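Local coordinates for ESAT-6-like protein MAB_3113 (Mycobacterium abscessus, PDB 4I0X) that is of unknown function but pairs with its partner MAB_3112 in a heterodimeric EsxEF complex of the WXG100 (ESAT-6-like) family of probably secreted proteins, at residues 11-14 / 15-18. The protein carries 4 engineered substitutions. Residues are numbered along the deposited sequence; the frame is centred on the assembly and turned at random.
Sequences FDLD and HIEQ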
ATOM      1  N   PHE B  11       3.622  -3.636 -28.458  1.00 16.14           N
ATOM      2  CA  PHE B  11       3.086  -2.548 -27.667  1.00 16.16           C
ATOM      3  C   PHE B  11       2.475  -3.086 -26.368  1.00 14.88           C
ATOM      4  O   PHE B  11       2.657  -2.513 -25.293  1.00 14.44           O
ATOM      5  CB  PHE B  11       2.045  -1.800 -28.484  1.00 17.40           C
ATOM      6  CG  PHE B  11       1.389  -0.659 -27.742  1.00 17.81           C
ATOM      7  CD1 PHE B  11       0.312  -0.891 -26.926  1.00 17.22           C
ATOM      8  CD2 PHE B  11       1.863   0.629 -27.859  1.00 19.07           C
ATOM      9  CE1 PHE B  11      -0.296   0.158 -26.227  1.00 17.76           C
ATOM     10  CE2 PHE B  11       1.261   1.683 -27.174  1.00 19.69           C
ATOM     11  CZ  PHE B  11       0.185   1.445 -26.367  1.00 18.98           C
ATOM     12  N   ASP B  12       1.739  -4.193 -26.476  1.00 14.52           N
ATOM     13  CA  ASP B  12       1.026  -4.755 -25.325  1.00 13.72           C
ATOM     14  C   ASP B  12       1.979  -5.157 -24.226  1.00 12.80           C
ATOM     15  O   ASP B  12       1.716  -4.907 -23.071  1.00 13.34           O
ATOM     16  CB  ASP B  12       0.157  -5.939 -25.734  1.00 13.99           C
ATOM     17  CG  ASP B  12      -0.984  -5.517 -26.587  1.00 23.55           C
ATOM     18  OD1 ASP B  12      -1.429  -4.373 -26.406  1.00 21.49           O
ATOM     19  OD2 ASP B  12      -1.425  -6.298 -27.445  1.00 32.70           O
ATOM     20  N   LEU B  13       3.133  -5.706 -24.584  1.00 12.93           N
ATOM     21  CA  LEU B  13       4.103  -6.076 -23.551  1.00 17.53           C
ATOM     22  C   LEU B  13       4.712  -4.834 -22.916  1.00 18.42           C
ATOM     23  O   LEU B  13       4.946  -4.819 -21.730  1.00 11.88           O
ATOM     24  CB  LEU B  13       5.194  -6.968 -24.131  1.00 14.30           C
ATOM     25  CG  LEU B  13       4.654  -8.288 -24.682  1.00 13.73           C
ATOM     26  CD1 LEU B  13       5.748  -9.087 -25.415  1.00 22.60           C
ATOM     27  CD2 LEU B  13       4.134  -9.069 -23.587  1.00 16.62           C
ATOM     28  N   ASP B  14       4.981  -3.796 -23.706  1.00 13.52           N
ATOM     29  CA  ASP B  14       5.435  -2.530 -23.131  1.00 13.84           C
ATOM     30  C   ASP B  14       4.377  -1.907 -22.202  1.00 13.01           C
ATOM     31  O   ASP B  14       4.707  -1.342 -21.164  1.00 12.82           O
ATOM     32  CB  ASP B  14       5.882  -1.556 -24.207  1.00 14.97           C
ATOM     33  CG  ASP B  14       7.294  -1.846 -24.693  1.00 19.19           C
ATOM     34  OD1 ASP B  14       8.038  -2.520 -23.949  1.00 23.63           O
ATOM     35  OD2 ASP B  14       7.648  -1.445 -25.827  1.00 20.22           O
ATOM     36  N   HIS B  15       3.105  -2.041 -22.559  1.00 12.95           N
ATOM     37  CA  HIS B  15       2.024  -1.546 -21.732  1.00 12.73           C
ATOM     38  C   HIS B  15       1.996  -2.283 -20.370  1.00 11.62           C
ATOM     39  O   HIS B  15       1.935  -1.665 -19.306  1.00 11.35           O
ATOM     40  CB  HIS B  15       0.701  -1.704 -22.459  1.00 13.30           C
ATOM     41  CG  HIS B  15      -0.406  -0.961 -21.815  1.00 13.69           C
ATOM     42  ND1 HIS B  15      -1.731  -1.192 -22.108  1.00 14.39           N
ATOM     43  CD2 HIS B  15      -0.394  -0.015 -20.847  1.00 13.81           C
ATOM     44  CE1 HIS B  15      -2.485  -0.391 -21.378  1.00 14.89           C
ATOM     45  NE2 HIS B  15      -1.699   0.316 -20.587  1.00 14.38           N
ATOM     46  N   ILE B  16       2.121  -3.601 -20.406  1.00 12.63           N
ATOM     47  CA  ILE B  16       2.178  -4.402 -19.175  1.00 10.50           C
ATOM     48  C   ILE B  16       3.324  -3.941 -18.291  1.00 10.27           C
ATOM     49  O   ILE B  16       3.167  -3.758 -17.093  1.00 10.38           O
ATOM     50  CB  ILE B  16       2.359  -5.910 -19.513  1.00 10.57           C
ATOM     51  CG1 ILE B  16       1.120  -6.414 -20.234  1.00 13.24           C
ATOM     52  CG2 ILE B  16       2.637  -6.724 -18.234  1.00 12.71           C
ATOM     53  CD1 ILE B  16       1.265  -7.685 -20.928  1.00 11.45           C
ATOM     54  N   GLU B  17       4.494  -3.792 -18.898  1.00 10.75           N
ATOM     55  CA  GLU B  17       5.665  -3.361 -18.177  1.00 10.99           C
ATOM     56  C   GLU B  17       5.488  -1.967 -17.546  1.00 13.92           C
ATOM     57  O   GLU B  17       5.896  -1.765 -16.399  1.00 11.61           O
ATOM     58  CB  GLU B  17       6.919  -3.404 -19.044  1.00 12.17           C
ATOM     59  CG  GLU B  17       8.166  -2.917 -18.308  1.00 24.26           C
ATOM     60  CD  GLU B  17       8.452  -3.735 -17.030  1.00 36.83           C
ATOM     61  OE1 GLU B  17       8.042  -4.926 -16.964  1.00 37.96           O
ATOM     62  OE2 GLU B  17       9.069  -3.183 -16.089  1.00 36.59           O
ATOM     63  N   GLN B  18       4.864  -1.032 -18.264  1.00 11.56           N
ATOM     64  CA  GLN B  18       4.565   0.300 -17.715  1.00 12.69           C
ATOM     65  C   GLN B  18       3.591   0.269 -16.515  1.00 11.15           C
ATOM     66  O   GLN B  18       3.797   0.969 -15.546  1.00 11.20           O
ATOM     67  CB  GLN B  18       4.067   1.256 -18.834  1.00 13.12           C
ATOM     68  CG  GLN B  18       3.563   2.607 -18.380  1.00 13.93           C
ATOM     69  CD  GLN B  18       4.544   3.412 -17.516  1.00 21.78           C
ATOM     70  OE1 GLN B  18       4.124   4.256 -16.698  1.00 18.98           O
ATOM     71  NE2 GLN B  18       5.846   3.194 -17.725  1.00 15.04           N
TER
HETATM   72  O   HOH W   1      -2.545  -3.041 -24.104  1.00 21.33           O
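Asp12 and His15, three residues apart at the start of helix 11-47, are joined through one water rather than directly. The water donates a hydrogen bond to Asp12 OD1 (2.9 Å) and lies 2.8 Å from His15 ND1, in the plane of the imidazole at its edge. His15 reaches it because CG stands anti to the backbone N (chi1 -167°), carrying the ring outward from the helix. Phe11 closes in next to this bridge: with its ring likewise turned away from the backbone N (chi1 179°), CE1 comes to 4.3 Å from His15 CB, an oblique approach, with Asp12 OD1 at the ring edge. Leu13 and Ile16 lie side by side and point the same way, Leu13 CD2 4.1 Å from Ile16 CD1; the CG1 branch of Ile16 also folds back over the turn, CG1 coming to 3.3 Å from Asp12 O. This apolar pair faces helix 52-87, where Leu13 meets Ala86 and His87 and Ile16 meets Ala83. On the chain of MAB_3112, Asp12 packs on Val36, His15 on Leu33 and Ile16 on Trp37. Beneath the side chains four i to i+4 bonds form the first turns, from His15 N to Phe11 O (2.8 Å) through Gln18 N to Asp14 O (2.9 Å). Glu17 OE1 bonds to His87 NE2, and Gln18 OE1 to Arg22 NE. In this helical hairpin, then, Leu13 and Ile16 turn to the second helix, while the water bridge lies on the side next to the MAB_3112 chain; it would probably steady both rotamers, and the nearby carboxylate might favour a protonated imidazole.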